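Local coordinates for protein Fc fragment of IgE receptor II (Bos taurus, PDB 6PWS) that probably acts as a receptor for the Fc part of IgE and binds mannose-type sugars through calcium in a C-type lectin domain, at residues A[101-105]-A[116-120]; A[28-33]-A[66-72]. All coordinates share one frame; numbering follows the deposited sequence.

How the contacts relate
Contact 2 comes first along the chain and closes before contact 1 opens. They lie about 9 Å apart, centre to centre, on the same side of the chain's centre, and all four segments belong to the C-type lectin domain. Both reach the same mixed beta sheet. Contact 2 packs the start of helix 30-39 on strand 65-67 and the turn after it. Contact 1 ties the loop before strand 105-108 to the end of strand 114-117, where calcium and sugar bind. Probable backbone hydrogen bonds join N104 to D71 and C119 to W30. D71 of contact 2 and the backbone O of E103 of contact 1 bind one calcium ion in common, so the helix packing and the metal-binding end adjoin.

Contact 1: residues A[101-105]-A[116-120]; sequences QGENC and DAFCG. With CA (calcium ion), chain B; CA (calcium ion), chain C; MMA (methyl alpha-D-mannopyranoside), chain D.
C105 and A117 form an antiparallel hydrogen-bonded pair, and N104 faces A117 as well, which makes a classic beta bulge where the long loop enters strand 105-108. A117 N donates to C105 O at 2.8 Å, while the return bond from C105 N to A117 O is weak at 3.4 Å. The bulge belongs to the sugar-binding end of a C-type lectin domain, with E95, P96 and N97 as the EPN motif of mannose-type sites. E103 runs extended past the backbone at A117 and F118, and its carboxylate splits its work. OE1 of E103 binds the first calcium ion at 2.4 Å and is hydrogen-bonded to A99. OE2 of E103 lies 2.5 Å from O3 of the methyl mannoside. D116 chelates the same ion with OD1 at 2.4 Å and its own backbone O at 2.5 Å. With chi1 at 61°, the carboxylate of D116 folds back beside its backbone, and OD1 and the main-chain O reach one ion. O3 and O4 of the sugar bind that calcium too, and E95, N97 and N115 complete the site. OD2 of D116 accepts from a water that sits on the second calcium ion. D98, a ligand of that second ion, is another polar partner of the carboxylate. E103 O also holds it, so E103 and the D116-bound water link the two metal sites. The C105-C119 disulfide, SG to SG 2.1 Å with chi3 98°, holds the turn after the strand to the bulge. A further water donates to E103 OE2 and accepts from F118 N, 2.9 Å from that nitrogen.

Contact 2: residues A[28-33]-A[66-72]; sequences KKWIQA and WIGLRDL. With CA (calcium ion), chain C.
The W66 indole carries the start of the helix on one face: W30 CB sits over it, and W30 CA lies 3.7 Å from the centroid of the five-membered ring, a CH-pi contact close to the normal. At the W66 edge, in the ring plane, K28 O takes the hydrogen bond from W66 NE1 at 2.8 Å. The W30 indole meets the same W66 ring by its own edge, in an offset edge-to-face pair with planes at 84°. Their side chains come closest at W30 CD1 and W66 CE3, 3.4 Å. W30 has CG anti to its backbone N (chi1 -175°), and its indole reaches past W66 so that NE1 bonds to I67 O at 2.9 Å, near the ring plane. I67 O also takes a weak bond from L69 N across the inverse gamma turn centred on G68. Backbone carbonyls thus satisfy both indole N-H groups. The CB, CG and CD methylenes of R70 pass obliquely by W30 CZ2 and CH2, and L72 CD1 lies 4.0 Å from W30 CZ3. A33 CB touches W66 CD1 at 3.9 Å. K29 is at the N-cap position, and its N donates to Q32 OE1 at 2.9 Å. Next to R70, D71 binds a calcium ion with both carboxylate oxygens. The first helix of the C-type lectin domain, 30-39, thus packs on its mixed sheet with two tryptophans in between. It begins against strand 65-67, which pairs with 105-108 and 123-131. W66 also touches C105, A117, L123 and W126, while strand 69-70 pairs with 79-80 in a separate small sheet.

Contact 1: residues A[101-105]-A[116-120]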
loop_
_atom_site.group_PDB
_atom_site.type_symbol
_atom_site.label_atom_id
_atom_site.label_comp_id
_atom_site.label_asym_id
_atom_site.label_seq_id
_atom_site.Cartn_x
_atom_site.Cartn_y
_atom_site.Cartn_z
ATOM N N GLN A 101 2.976 7.425 -20.052
ATOM C CA GLN A 101 3.923 6.541 -20.715
ATOM C C GLN A 101 4.361 5.393 -19.807
ATOM O O GLN A 101 5.361 4.726 -20.102
ATOM C CB GLN A 101 5.126 7.293 -21.280
ATOM C CG GLN A 101 4.746 8.475 -22.137
ATOM C CD GLN A 101 4.655 9.726 -21.316
ATOM O OE1 GLN A 101 5.592 10.071 -20.581
ATOM N NE2 GLN A 101 3.534 10.422 -21.424
ATOM N N GLY A 102 3.608 5.132 -18.731
ATOM C CA GLY A 102 3.833 3.988 -17.869
ATOM C C GLY A 102 3.518 4.297 -16.414
ATOM O O GLY A 102 3.990 5.299 -15.866
ATOM N N GLU A 103 2.725 3.434 -15.784
ATOM C CA GLU A 103 2.335 3.560 -14.379
ATOM C C GLU A 103 2.690 2.247 -13.700
ATOM O O GLU A 103 2.082 1.212 -14.001
ATOM C CB GLU A 103 0.847 3.862 -14.235
ATOM C CG GLU A 103 0.491 5.216 -14.807
ATOM C CD GLU A 103 -0.966 5.557 -14.634
ATOM O OE1 GLU A 103 -1.821 4.659 -14.807
ATOM O OE2 GLU A 103 -1.259 6.732 -14.295
ATOM N N ASN A 104 3.673 2.278 -12.794
ATOM C CA ASN A 104 4.238 1.031 -12.293
ATOM C C ASN A 104 4.181 0.882 -10.783
ATOM O O ASN A 104 4.691 -0.116 -10.264
ATOM C CB ASN A 104 5.650 0.833 -12.839
ATOM C CG ASN A 104 5.697 1.024 -14.344
ATOM O OD1 ASN A 104 4.829 0.549 -15.079
ATOM N ND2 ASN A 104 6.701 1.734 -14.813
ATOM N N CYS A 105 3.523 1.812 -10.086
ATOM C CA CYS A 105 3.421 1.803 -8.629
ATOM C C CYS A 105 1.954 1.972 -8.261
ATOM O O CYS A 105 1.264 2.808 -8.843
ATOM C CB CYS A 105 4.241 2.951 -8.044
ATOM S SG CYS A 105 6.040 2.743 -8.295
ATOM N N ASP A 116 -3.028 2.042 -10.547
ATOM C CA ASP A 116 -1.621 2.213 -10.896
ATOM C C ASP A 116 -1.356 3.673 -11.250
ATOM O O ASP A 116 -2.150 4.320 -11.946
ATOM C CB ASP A 116 -1.156 1.234 -11.998
ATOM C CG ASP A 116 -1.885 1.365 -13.330
ATOM O OD1 ASP A 116 -3.018 1.897 -13.365
ATOM O OD2 ASP A 116 -1.308 0.866 -14.319
ATOM N N ALA A 117 -0.242 4.196 -10.741
ATOM C CA ALA A 117 0.102 5.601 -10.896
ATOM C C ALA A 117 1.563 5.750 -11.294
ATOM O O ALA A 117 2.378 4.830 -11.174
ATOM C CB ALA A 117 -0.169 6.356 -9.590
ATOM N N PHE A 118 1.886 6.952 -11.768
ATOM C CA PHE A 118 3.275 7.307 -12.014
ATOM C C PHE A 118 4.063 7.189 -10.713
ATOM O O PHE A 118 3.702 7.799 -9.699
ATOM C CB PHE A 118 3.324 8.745 -12.542
ATOM C CG PHE A 118 4.714 9.307 -12.678
ATOM C CD1 PHE A 118 5.710 8.588 -13.310
ATOM C CD2 PHE A 118 5.021 10.560 -12.179
ATOM C CE1 PHE A 118 6.980 9.104 -13.431
ATOM C CE2 PHE A 118 6.308 11.085 -12.311
ATOM C CZ PHE A 118 7.268 10.347 -12.929
ATOM N N CYS A 119 5.160 6.424 -10.744
ATOM C CA CYS A 119 5.935 6.170 -9.532
ATOM C C CYS A 119 6.504 7.453 -8.924
ATOM O O CYS A 119 6.789 7.473 -7.720
ATOM C CB CYS A 119 7.049 5.161 -9.818
ATOM S SG CYS A 119 6.446 3.479 -10.165
ATOM N N GLY A 120 6.662 8.522 -9.710
ATOM C CA GLY A 120 7.135 9.803 -9.208
ATOM C C GLY A 120 6.080 10.744 -8.658
ATOM O O GLY A 120 6.409 11.877 -8.294
HETATM CA CA CA B . -3.871 4.082 -13.708
HETATM CA CA CA C . 2.778 -0.778 -15.288
HETATM C C1 MMA D . -5.210 9.633 -14.661
HETATM C C2 MMA D . -4.322 8.818 -13.732
HETATM C C3 MMA D . -4.366 7.402 -14.170
HETATM C C4 MMA D . -5.762 6.852 -14.122
HETATM C C5 MMA D . -6.721 7.710 -14.946
HETATM C C6 MMA D . -8.136 7.276 -14.701
HETATM C C7 MMA D . -5.415 10.042 -16.987
HETATM O O1 MMA D . -4.690 9.484 -15.914
HETATM O O2 MMA D . -4.761 8.899 -12.365
HETATM O O3 MMA D . -3.552 6.581 -13.305
HETATM O O4 MMA D . -5.707 5.510 -14.603
HETATM O O5 MMA D . -6.621 9.137 -14.592
HETATM O O6 MMA D . -9.000 8.093 -15.445
HETATM O O HOH W 1 -0.325 8.674 -12.418
HETATM O O HOH W 2 0.467 -1.136 -14.935
#

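Contact 2: residues A[28-33]-A[66-72]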
loop_
_atom_site.group_PDB
_atom_site.type_symbol
_atom_site.label_atom_id
_atom_site.label_comp_id
_atom_site.label_asym_id
_atom_site.label_seq_id
_atom_site.Cartn_x
_atom_site.Cartn_y
_atom_site.Cartn_z
ATOM N N LYS A 28 5.383 12.034 -0.565
ATOM C CA LYS A 28 6.444 11.104 -0.924
ATOM C C LYS A 28 6.134 10.443 -2.257
ATOM O O LYS A 28 4.987 10.072 -2.515
ATOM C CB LYS A 28 6.615 10.020 0.139
ATOM C CG LYS A 28 7.112 10.596 1.456
ATOM C CD LYS A 28 7.575 9.543 2.435
ATOM C CE LYS A 28 7.871 10.129 3.794
ATOM N NZ LYS A 28 9.024 11.066 3.782
ATOM N N LYS A 29 7.170 10.277 -3.078
ATOM C CA LYS A 29 7.118 9.395 -4.235
ATOM C C LYS A 29 7.114 7.947 -3.742
ATOM O O LYS A 29 7.433 7.664 -2.589
ATOM C CB LYS A 29 8.330 9.656 -5.129
ATOM C CG LYS A 29 8.434 11.091 -5.618
ATOM C CD LYS A 29 9.675 11.325 -6.465
ATOM C CE LYS A 29 9.786 12.779 -6.900
ATOM N NZ LYS A 29 10.988 13.026 -7.727
ATOM N N TRP A 30 6.773 6.995 -4.621
ATOM C CA TRP A 30 6.619 5.611 -4.157
ATOM C C TRP A 30 7.906 5.082 -3.516
ATOM O O TRP A 30 7.868 4.480 -2.439
ATOM C CB TRP A 30 6.157 4.698 -5.292
ATOM C CG TRP A 30 5.852 3.289 -4.867
ATOM C CD1 TRP A 30 4.673 2.827 -4.360
ATOM C CD2 TRP A 30 6.731 2.147 -4.916
ATOM N NE1 TRP A 30 4.748 1.487 -4.107
ATOM C CE2 TRP A 30 6.003 1.041 -4.429
ATOM C CE3 TRP A 30 8.054 1.946 -5.337
ATOM C CZ2 TRP A 30 6.544 -0.240 -4.356
ATOM C CZ3 TRP A 30 8.590 0.673 -5.257
ATOM C CH2 TRP A 30 7.833 -0.404 -4.772
ATOM N N ILE A 31 9.066 5.307 -4.150
ATOM C CA ILE A 31 10.319 4.785 -3.605
ATOM C C ILE A 31 10.639 5.445 -2.267
ATOM O O ILE A 31 11.183 4.807 -1.356
ATOM C CB ILE A 31 11.466 4.949 -4.619
ATOM C CG1 ILE A 31 12.771 4.382 -4.049
ATOM C CG2 ILE A 31 11.673 6.424 -4.987
ATOM C CD1 ILE A 31 13.885 4.244 -5.067
ATOM N N GLN A 32 10.318 6.732 -2.125
ATOM C CA GLN A 32 10.526 7.404 -0.850
ATOM C C GLN A 32 9.644 6.798 0.233
ATOM O O GLN A 32 10.070 6.639 1.385
ATOM C CB GLN A 32 10.251 8.900 -0.983
ATOM C CG GLN A 32 11.241 9.654 -1.856
ATOM C CD GLN A 32 10.855 11.110 -2.050
ATOM O OE1 GLN A 32 9.705 11.427 -2.336
ATOM N NE2 GLN A 32 11.819 12.006 -1.893
ATOM N N ALA A 33 8.411 6.439 -0.125
ATOM C CA ALA A 33 7.518 5.780 0.820
ATOM C C ALA A 33 8.030 4.387 1.177
ATOM O O ALA A 33 7.933 3.966 2.338
ATOM C CB ALA A 33 6.096 5.742 0.252
ATOM N N TRP A 66 0.073 5.540 -1.092
ATOM C CA TRP A 66 0.819 4.427 -1.665
ATOM C C TRP A 66 0.607 3.129 -0.882
ATOM O O TRP A 66 0.529 3.129 0.353
ATOM C CB TRP A 66 2.312 4.731 -1.656
ATOM C CG TRP A 66 2.760 5.805 -2.590
ATOM C CD1 TRP A 66 3.399 6.955 -2.248
ATOM C CD2 TRP A 66 2.635 5.826 -4.018
ATOM N NE1 TRP A 66 3.689 7.695 -3.371
ATOM C CE2 TRP A 66 3.234 7.018 -4.473
ATOM C CE3 TRP A 66 2.059 4.958 -4.956
ATOM C CZ2 TRP A 66 3.292 7.356 -5.827
ATOM C CZ3 TRP A 66 2.107 5.300 -6.301
ATOM C CH2 TRP A 66 2.725 6.488 -6.722
ATOM N N ILE A 67 0.583 2.016 -1.628
ATOM C CA ILE A 67 0.621 0.674 -1.065
ATOM C C ILE A 67 1.816 -0.094 -1.655
ATOM O O ILE A 67 2.505 0.363 -2.567
ATOM C CB ILE A 67 -0.716 -0.087 -1.247
ATOM C CG1 ILE A 67 -1.008 -0.410 -2.716
ATOM C CG2 ILE A 67 -1.856 0.703 -0.605
ATOM C CD1 ILE A 67 -2.207 -1.350 -2.899
ATOM N N GLY A 68 2.053 -1.289 -1.110
ATOM C CA GLY A 68 3.230 -2.074 -1.426
ATOM C C GLY A 68 3.066 -3.013 -2.608
ATOM O O GLY A 68 3.328 -4.216 -2.502
ATOM N N LEU A 69 2.678 -2.463 -3.759
ATOM C CA LEU A 69 2.369 -3.237 -4.959
ATOM C C LEU A 69 2.932 -2.478 -6.155
ATOM O O LEU A 69 2.745 -1.259 -6.253
ATOM C CB LEU A 69 0.846 -3.431 -5.067
ATOM C CG LEU A 69 0.342 -4.377 -6.157
ATOM C CD1 LEU A 69 0.809 -5.807 -5.922
ATOM C CD2 LEU A 69 -1.188 -4.315 -6.211
ATOM N N ARG A 70 3.645 -3.177 -7.046
ATOM C CA ARG A 70 4.313 -2.527 -8.168
ATOM C C ARG A 70 4.539 -3.544 -9.279
ATOM O O ARG A 70 4.630 -4.745 -9.021
ATOM C CB ARG A 70 5.649 -1.890 -7.736
ATOM C CG ARG A 70 6.831 -2.839 -7.531
ATOM C CD ARG A 70 6.711 -3.823 -6.353
ATOM N NE ARG A 70 7.939 -4.622 -6.239
ATOM C CZ ARG A 70 8.188 -5.554 -5.310
ATOM N NH1 ARG A 70 7.279 -5.820 -4.376
ATOM N NH2 ARG A 70 9.339 -6.228 -5.326
ATOM N N ASP A 71 4.667 -3.040 -10.517
ATOM C CA ASP A 71 5.063 -3.849 -11.670
ATOM C C ASP A 71 6.289 -3.260 -12.369
ATOM O O ASP A 71 6.438 -3.367 -13.587
ATOM C CB ASP A 71 3.937 -4.123 -12.672
ATOM C CG ASP A 71 3.508 -2.916 -13.501
ATOM O OD1 ASP A 71 3.694 -1.764 -13.079
ATOM O OD2 ASP A 71 2.937 -3.146 -14.599
ATOM N N LEU A 72 7.189 -2.671 -11.590
ATOM C CA LEU A 72 8.422 -2.102 -12.131
ATOM C C LEU A 72 9.284 -3.119 -12.884
ATOM O O LEU A 72 9.868 -2.788 -13.923
ATOM C CB LEU A 72 9.237 -1.471 -11.002
ATOM C CG LEU A 72 8.737 -0.104 -10.542
ATOM C CD1 LEU A 72 9.229 0.237 -9.144
ATOM C CD2 LEU A 72 9.174 0.955 -11.550
HETATM CA CA CA C . 2.778 -0.778 -15.288
HETATM O O HOH W 2 0.467 -1.136 -14.935
#